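Local coordinates for tailspike protein (Siphovirus 9NA, PDB 3RIQ) that forms the receptor-binding domain of a phage tailspike that recognises Salmonella lipopolysaccharide and probably cleaves it as an endorhamnosidase, at residues Tyr251-Glu254 against Ala260-Tyr263; Thr290-Asp295 against Tyr301-Leu306. All coordinates share one frame; numbering follows the deposited sequence.

Contact 1 of 2, residues Tyr251-Glu254 against Ala260-Tyr263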
loop_
_atom_site.group_PDB
_atom_site.type_symbol
_atom_site.label_atom_id
_atom_site.label_comp_id
_atom_site.label_asym_id
_atom_site.label_seq_id
_atom_site.Cartn_x
_atom_site.Cartn_y
_atom_site.Cartn_z
ATOM N N TYR A 251 -22.286 -13.340 -0.772
ATOM C CA TYR A 251 -23.192 -14.368 -0.245
ATOM C C TYR A 251 -22.674 -15.777 -0.584
ATOM O O TYR A 251 -22.035 -16.010 -1.603
ATOM C CB TYR A 251 -24.629 -14.142 -0.805
ATOM C CG TYR A 251 -25.765 -14.672 0.083
ATOM C CD1 TYR A 251 -26.380 -13.856 1.018
ATOM C CD2 TYR A 251 -26.225 -15.974 -0.050
ATOM C CE1 TYR A 251 -27.396 -14.346 1.828
ATOM C CE2 TYR A 251 -27.233 -16.463 0.747
ATOM C CZ TYR A 251 -27.817 -15.652 1.673
ATOM O OH TYR A 251 -28.856 -16.125 2.475
ATOM N N GLN A 252 -23.003 -16.720 0.299
ATOM C CA GLN A 252 -22.674 -18.140 0.129
ATOM C C GLN A 252 -23.853 -19.052 -0.184
ATOM O O GLN A 252 -24.970 -18.797 0.211
ATOM C CB GLN A 252 -21.969 -18.662 1.381
ATOM C CG GLN A 252 -20.609 -17.963 1.664
ATOM C CD GLN A 252 -20.647 -17.040 2.845
ATOM O OE1 GLN A 252 -21.133 -17.405 3.905
ATOM N NE2 GLN A 252 -20.125 -15.875 2.693
ATOM N N ASN A 253 -23.581 -20.142 -0.869
ATOM C CA ASN A 253 -24.576 -21.191 -1.103
ATOM C C ASN A 253 -25.778 -20.690 -1.930
ATOM O O ASN A 253 -25.572 -19.954 -2.848
ATOM C CB ASN A 253 -24.979 -21.871 0.212
ATOM C CG ASN A 253 -23.788 -22.526 0.948
ATOM O OD1 ASN A 253 -22.638 -22.407 0.556
ATOM N ND2 ASN A 253 -24.092 -23.217 2.031
ATOM N N GLU A 254 -26.998 -21.087 -1.599
ATOM C CA GLU A 254 -28.191 -20.825 -2.436
ATOM C C GLU A 254 -29.155 -19.883 -1.724
ATOM O O GLU A 254 -29.212 -19.872 -0.511
ATOM C CB GLU A 254 -28.948 -22.131 -2.746
ATOM C CG GLU A 254 -28.465 -22.912 -4.001
ATOM C CD GLU A 254 -27.163 -23.667 -3.777
ATOM O OE1 GLU A 254 -26.988 -24.289 -2.693
ATOM O OE2 GLU A 254 -26.340 -23.693 -4.703
ATOM N N ALA A 260 -26.223 -18.266 -5.018
ATOM C CA ALA A 260 -26.151 -16.838 -4.766
ATOM C C ALA A 260 -24.697 -16.361 -4.685
ATOM O O ALA A 260 -24.403 -15.266 -4.193
ATOM C CB ALA A 260 -26.868 -16.542 -3.422
ATOM N N ARG A 261 -23.787 -17.220 -5.118
ATOM C CA ARG A 261 -22.342 -16.995 -5.012
ATOM C C ARG A 261 -21.865 -15.911 -5.976
ATOM O O ARG A 261 -22.653 -15.329 -6.718
ATOM C CB ARG A 261 -21.619 -18.312 -5.260
ATOM C CG ARG A 261 -21.950 -19.376 -4.188
ATOM C CD ARG A 261 -21.341 -20.701 -4.612
ATOM N NE ARG A 261 -21.537 -21.797 -3.649
ATOM C CZ ARG A 261 -22.587 -22.618 -3.623
ATOM N NH1 ARG A 261 -23.599 -22.469 -4.489
ATOM N NH2 ARG A 261 -22.625 -23.608 -2.732
ATOM N N ASN A 262 -20.564 -15.621 -5.957
ATOM C CA ASN A 262 -20.006 -14.470 -6.672
ATOM C C ASN A 262 -18.599 -14.732 -7.155
ATOM O O ASN A 262 -17.864 -15.469 -6.503
ATOM C CB ASN A 262 -20.001 -13.223 -5.770
ATOM C CG ASN A 262 -21.369 -12.918 -5.217
ATOM O OD1 ASN A 262 -22.133 -12.156 -5.828
ATOM N ND2 ASN A 262 -21.706 -13.515 -4.050
ATOM N N TYR A 263 -18.229 -14.070 -8.255
ATOM C CA TYR A 263 -16.977 -14.304 -8.963
ATOM C C TYR A 263 -16.352 -13.037 -9.460
ATOM O O TYR A 263 -17.059 -12.074 -9.811
ATOM C CB TYR A 263 -17.208 -15.206 -10.216
ATOM C CG TYR A 263 -17.547 -16.640 -9.869
ATOM C CD1 TYR A 263 -16.550 -17.622 -9.812
ATOM C CD2 TYR A 263 -18.863 -17.022 -9.587
ATOM C CE1 TYR A 263 -16.844 -18.935 -9.457
ATOM C CE2 TYR A 263 -19.173 -18.334 -9.252
ATOM C CZ TYR A 263 -18.146 -19.291 -9.184
ATOM O OH TYR A 263 -18.430 -20.571 -8.844
HETATM O O HOH W 1 -19.687 -15.746 -3.165
HETATM O O HOH W 2 -24.699 -25.585 -2.472
#

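Contact 2 of 2, residues Thr290-Asp295 against Tyr301-Leu306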
loop_
_atom_site.group_PDB
_atom_site.type_symbol
_atom_site.label_atom_id
_atom_site.label_comp_id
_atom_site.label_asym_id
_atom_site.label_seq_id
_atom_site.Cartn_x
_atom_site.Cartn_y
_atom_site.Cartn_z
ATOM N N THR A 290 -23.201 -29.342 -0.138
ATOM C CA THR A 290 -24.453 -29.686 -0.779
ATOM C C THR A 290 -24.288 -29.315 -2.251
ATOM O O THR A 290 -23.689 -28.296 -2.567
ATOM C CB THR A 290 -25.635 -28.882 -0.199
ATOM O OG1 THR A 290 -25.475 -28.770 1.226
ATOM C CG2 THR A 290 -26.943 -29.577 -0.494
ATOM N N GLU A 291 -24.811 -30.125 -3.157
ATOM C CA GLU A 291 -24.666 -29.825 -4.583
ATOM C C GLU A 291 -25.104 -28.389 -4.914
ATOM O O GLU A 291 -26.102 -27.859 -4.368
ATOM C CB GLU A 291 -25.442 -30.835 -5.434
ATOM C CG GLU A 291 -25.189 -30.653 -6.901
ATOM C CD GLU A 291 -23.745 -30.953 -7.279
ATOM O OE1 GLU A 291 -23.461 -32.100 -7.678
ATOM O OE2 GLU A 291 -22.891 -30.052 -7.149
ATOM N N ARG A 292 -24.318 -27.743 -5.770
ATOM C CA ARG A 292 -24.609 -26.379 -6.156
ATOM C C ARG A 292 -25.629 -26.358 -7.284
ATOM O O ARG A 292 -25.671 -27.273 -8.117
ATOM C CB ARG A 292 -23.308 -25.720 -6.581
ATOM C CG ARG A 292 -22.205 -25.862 -5.517
ATOM C CD ARG A 292 -21.084 -24.806 -5.729
ATOM N NE ARG A 292 -19.884 -25.063 -4.892
ATOM C CZ ARG A 292 -18.908 -25.937 -5.178
ATOM N NH1 ARG A 292 -18.957 -26.657 -6.307
ATOM N NH2 ARG A 292 -17.834 -26.063 -4.357
ATOM N N VAL A 293 -26.467 -25.328 -7.282
ATOM C CA VAL A 293 -27.501 -25.203 -8.293
ATOM C C VAL A 293 -27.206 -23.996 -9.183
ATOM O O VAL A 293 -27.118 -22.863 -8.696
ATOM C CB VAL A 293 -28.906 -25.054 -7.643
ATOM C CG1 VAL A 293 -29.951 -25.037 -8.721
ATOM C CG2 VAL A 293 -29.188 -26.216 -6.672
ATOM N N ASP A 294 -27.087 -24.241 -10.491
ATOM C CA ASP A 294 -26.767 -23.208 -11.501
ATOM C C ASP A 294 -25.392 -22.564 -11.148
ATOM O O ASP A 294 -25.212 -21.336 -11.108
ATOM C CB ASP A 294 -27.889 -22.160 -11.629
ATOM C CG ASP A 294 -29.203 -22.756 -12.106
ATOM O OD1 ASP A 294 -29.188 -23.724 -12.914
ATOM O OD2 ASP A 294 -30.254 -22.256 -11.671
ATOM N N ASP A 295 -24.429 -23.440 -10.860
ATOM C CA ASP A 295 -23.069 -23.051 -10.538
ATOM C C ASP A 295 -22.231 -24.302 -10.796
ATOM O O ASP A 295 -22.765 -25.383 -11.151
ATOM C CB ASP A 295 -22.961 -22.591 -9.066
ATOM C CG ASP A 295 -21.882 -21.543 -8.842
ATOM O OD1 ASP A 295 -20.823 -21.628 -9.482
ATOM O OD2 ASP A 295 -22.102 -20.632 -7.995
ATOM N N TYR A 301 -15.577 -28.631 -8.779
ATOM C CA TYR A 301 -14.749 -27.980 -7.741
ATOM C C TYR A 301 -15.255 -28.379 -6.380
ATOM O O TYR A 301 -16.402 -28.088 -6.054
ATOM C CB TYR A 301 -14.832 -26.453 -7.866
ATOM C CG TYR A 301 -14.132 -25.954 -9.081
ATOM C CD1 TYR A 301 -12.743 -25.846 -9.098
ATOM C CD2 TYR A 301 -14.838 -25.668 -10.265
ATOM C CE1 TYR A 301 -12.078 -25.440 -10.235
ATOM C CE2 TYR A 301 -14.183 -25.253 -11.419
ATOM C CZ TYR A 301 -12.803 -25.131 -11.383
ATOM O OH TYR A 301 -12.137 -24.716 -12.502
ATOM N N PRO A 302 -14.381 -28.979 -5.547
ATOM C CA PRO A 302 -14.775 -29.311 -4.183
ATOM C C PRO A 302 -15.193 -28.125 -3.369
ATOM O O PRO A 302 -14.884 -26.956 -3.708
ATOM C CB PRO A 302 -13.510 -29.911 -3.584
ATOM C CG PRO A 302 -12.774 -30.501 -4.776
ATOM C CD PRO A 302 -13.025 -29.469 -5.875
ATOM N N TRP A 303 -15.886 -28.420 -2.267
ATOM C CA TRP A 303 -16.334 -27.367 -1.338
ATOM C C TRP A 303 -15.134 -26.492 -0.925
ATOM O O TRP A 303 -14.036 -27.006 -0.647
ATOM C CB TRP A 303 -16.928 -28.005 -0.101
ATOM C CG TRP A 303 -18.018 -27.254 0.580
ATOM C CD1 TRP A 303 -18.041 -26.830 1.901
ATOM C CD2 TRP A 303 -19.285 -26.870 0.015
ATOM N NE1 TRP A 303 -19.238 -26.205 2.173
ATOM C CE2 TRP A 303 -20.038 -26.250 1.054
ATOM C CE3 TRP A 303 -19.871 -27.031 -1.254
ATOM C CZ2 TRP A 303 -21.332 -25.753 0.849
ATOM C CZ3 TRP A 303 -21.186 -26.563 -1.459
ATOM C CH2 TRP A 303 -21.901 -25.936 -0.399
ATOM N N PHE A 304 -15.358 -25.183 -0.916
ATOM C CA PHE A 304 -14.386 -24.140 -0.535
ATOM C C PHE A 304 -13.369 -23.866 -1.627
ATOM O O PHE A 304 -12.480 -23.049 -1.432
ATOM C CB PHE A 304 -13.654 -24.393 0.807
ATOM C CG PHE A 304 -14.569 -24.607 1.983
ATOM C CD1 PHE A 304 -15.567 -23.679 2.296
ATOM C CD2 PHE A 304 -14.411 -25.740 2.803
ATOM C CE1 PHE A 304 -16.384 -23.861 3.413
ATOM C CE2 PHE A 304 -15.236 -25.954 3.948
ATOM C CZ PHE A 304 -16.227 -25.013 4.254
ATOM N N GLN A 305 -13.490 -24.530 -2.779
ATOM C CA GLN A 305 -12.441 -24.419 -3.819
ATOM C C GLN A 305 -12.943 -23.903 -5.176
ATOM O O GLN A 305 -12.342 -24.172 -6.228
ATOM C CB GLN A 305 -11.706 -25.764 -3.964
ATOM C CG GLN A 305 -11.099 -26.227 -2.656
ATOM C CD GLN A 305 -10.260 -27.479 -2.771
ATOM O OE1 GLN A 305 -10.214 -28.141 -3.815
ATOM N NE2 GLN A 305 -9.601 -27.832 -1.666
ATOM N N LEU A 306 -14.037 -23.140 -5.170
ATOM C CA LEU A 306 -14.504 -22.567 -6.438
ATOM C C LEU A 306 -13.471 -21.592 -6.985
ATOM O O LEU A 306 -12.817 -20.892 -6.194
ATOM C CB LEU A 306 -15.849 -21.833 -6.236
ATOM C CG LEU A 306 -17.049 -22.761 -5.986
ATOM C CD1 LEU A 306 -18.261 -22.007 -5.398
ATOM C CD2 LEU A 306 -17.410 -23.497 -7.305
#

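Contact 1 of 2, residues Tyr251-Glu254 against Ala260-Tyr263
Arg261 lays its guanidinium flat against the backbone of Asn253, with Asn253 CA 3.4 Å above the plane and over its centre. The chain is extended from CG to NE, which carries the charged group past the neighbouring backbone to Glu254. There Arg261 NH1 donates to Glu254 OE2 at 3.0 Å in a salt bridge. Glu254 OE2 lies almost in the guanidinium plane, whereas Arg261 NH1 meets the carboxylate from above its plane, the two groups being turned 57° apart. Asp285 pairs with Arg261 NE, so the guanidinium has acids at two of its nitrogens, an arrangement likely to stabilise its positive charge.

The close-packed part continues along the backbone. Ala260 N donates to Asn253 O at 2.8 Å, nearly straight at 177°, and a CA-H...O contact runs from Arg261 CA to Tyr251 O at 3.6 Å. Nearby, the methyl of Ala260 approaches Tyr251 CD2 to 3.5 Å, meeting the ring obliquely, while Ile223 of strand 220-223 touches both side chains.

The looser parts are bridged by water. One water donates to Tyr251 O and accepts from Asn262 ND2, spanning the separation between main chain and amide; the oxygen of that amide is held by Asn225. A second water accepts from Arg261 NH2 and lies 2.6 Å from Glu254 OE1, adding an indirect link beside the salt bridge. Together these bonds close a short excursion between strands 249-250 and 266-273, a side loop characteristic of the right-handed parallel beta-helix of tailspikes.

Contact 2 of 2, residues Thr290-Asp295 against Tyr301-Leu306
Arg292 reaches across to the backbone carbonyls of Tyr301 and Pro302, joining two portions of the long loop that leaves the beta-helix between strands 281-282 and 311-318. Its target is a type II beta turn, Pro302 to Gln305, together with the residue leading into it. Among the polar contacts, Tyr301 O accepts from both terminal nitrogens: Arg292 NH1 at 2.9 Å and Arg292 NH2 at 3.0 Å. The oxygen lies in the guanidinium plane, but seen from the carbonyl the two donors are not equivalent: NH1 sits in its plane, NH2 is 40° out of it. A weak bond from Arg292 NH2 to Pro302 O adds the carbonyl that also closes the turn by accepting from Gln305 N. Asp285 binds both Arg292 NH2 and Phe304 N, linking arginine and turn a second time.

Van der Waals packing covers one face of the guanidinium. Leu306 comes from the opposite direction and sets CD2 over the centre of that face, 3.5 Å above the plane, while its CD1 lies 3.5 Å from Arg292 NE.

Within the turn, Trp303 CD1 stands above the centre of the Phe304 ring. The indole of Trp303, its NE1 hydrogen-bonded to Gly287 O, makes the remaining contact across, with the backbone of Thr290. Thr290 N stands over one face, offset toward the rim, and Trp303 CZ3 comes to 3.2 Å from Thr290 O.

How the contacts relate
Followed from the N terminus, the two contacts illustrate how a beta-helix can elaborate separate side loops that then touch each other. Contact 1 closes first, drawing together the ends of the excursion between strands 249-250 and 266-273. The chain then runs through strands 266-273 and 281-282 before contact 2 folds a later, longer loop back on itself ahead of strand 311-318. They stand in series, neither nested nor crossed, the centres of contact 1 and contact 2 lying about 10 Å apart. Hydrogen bonds join them: Tyr263 OH with Asp295 OD1, and Val293 N to Glu254 OE2. Arg261 also packs against Arg292 and Trp303, tying the loop after strand 249-250 to the one before strand 311-318.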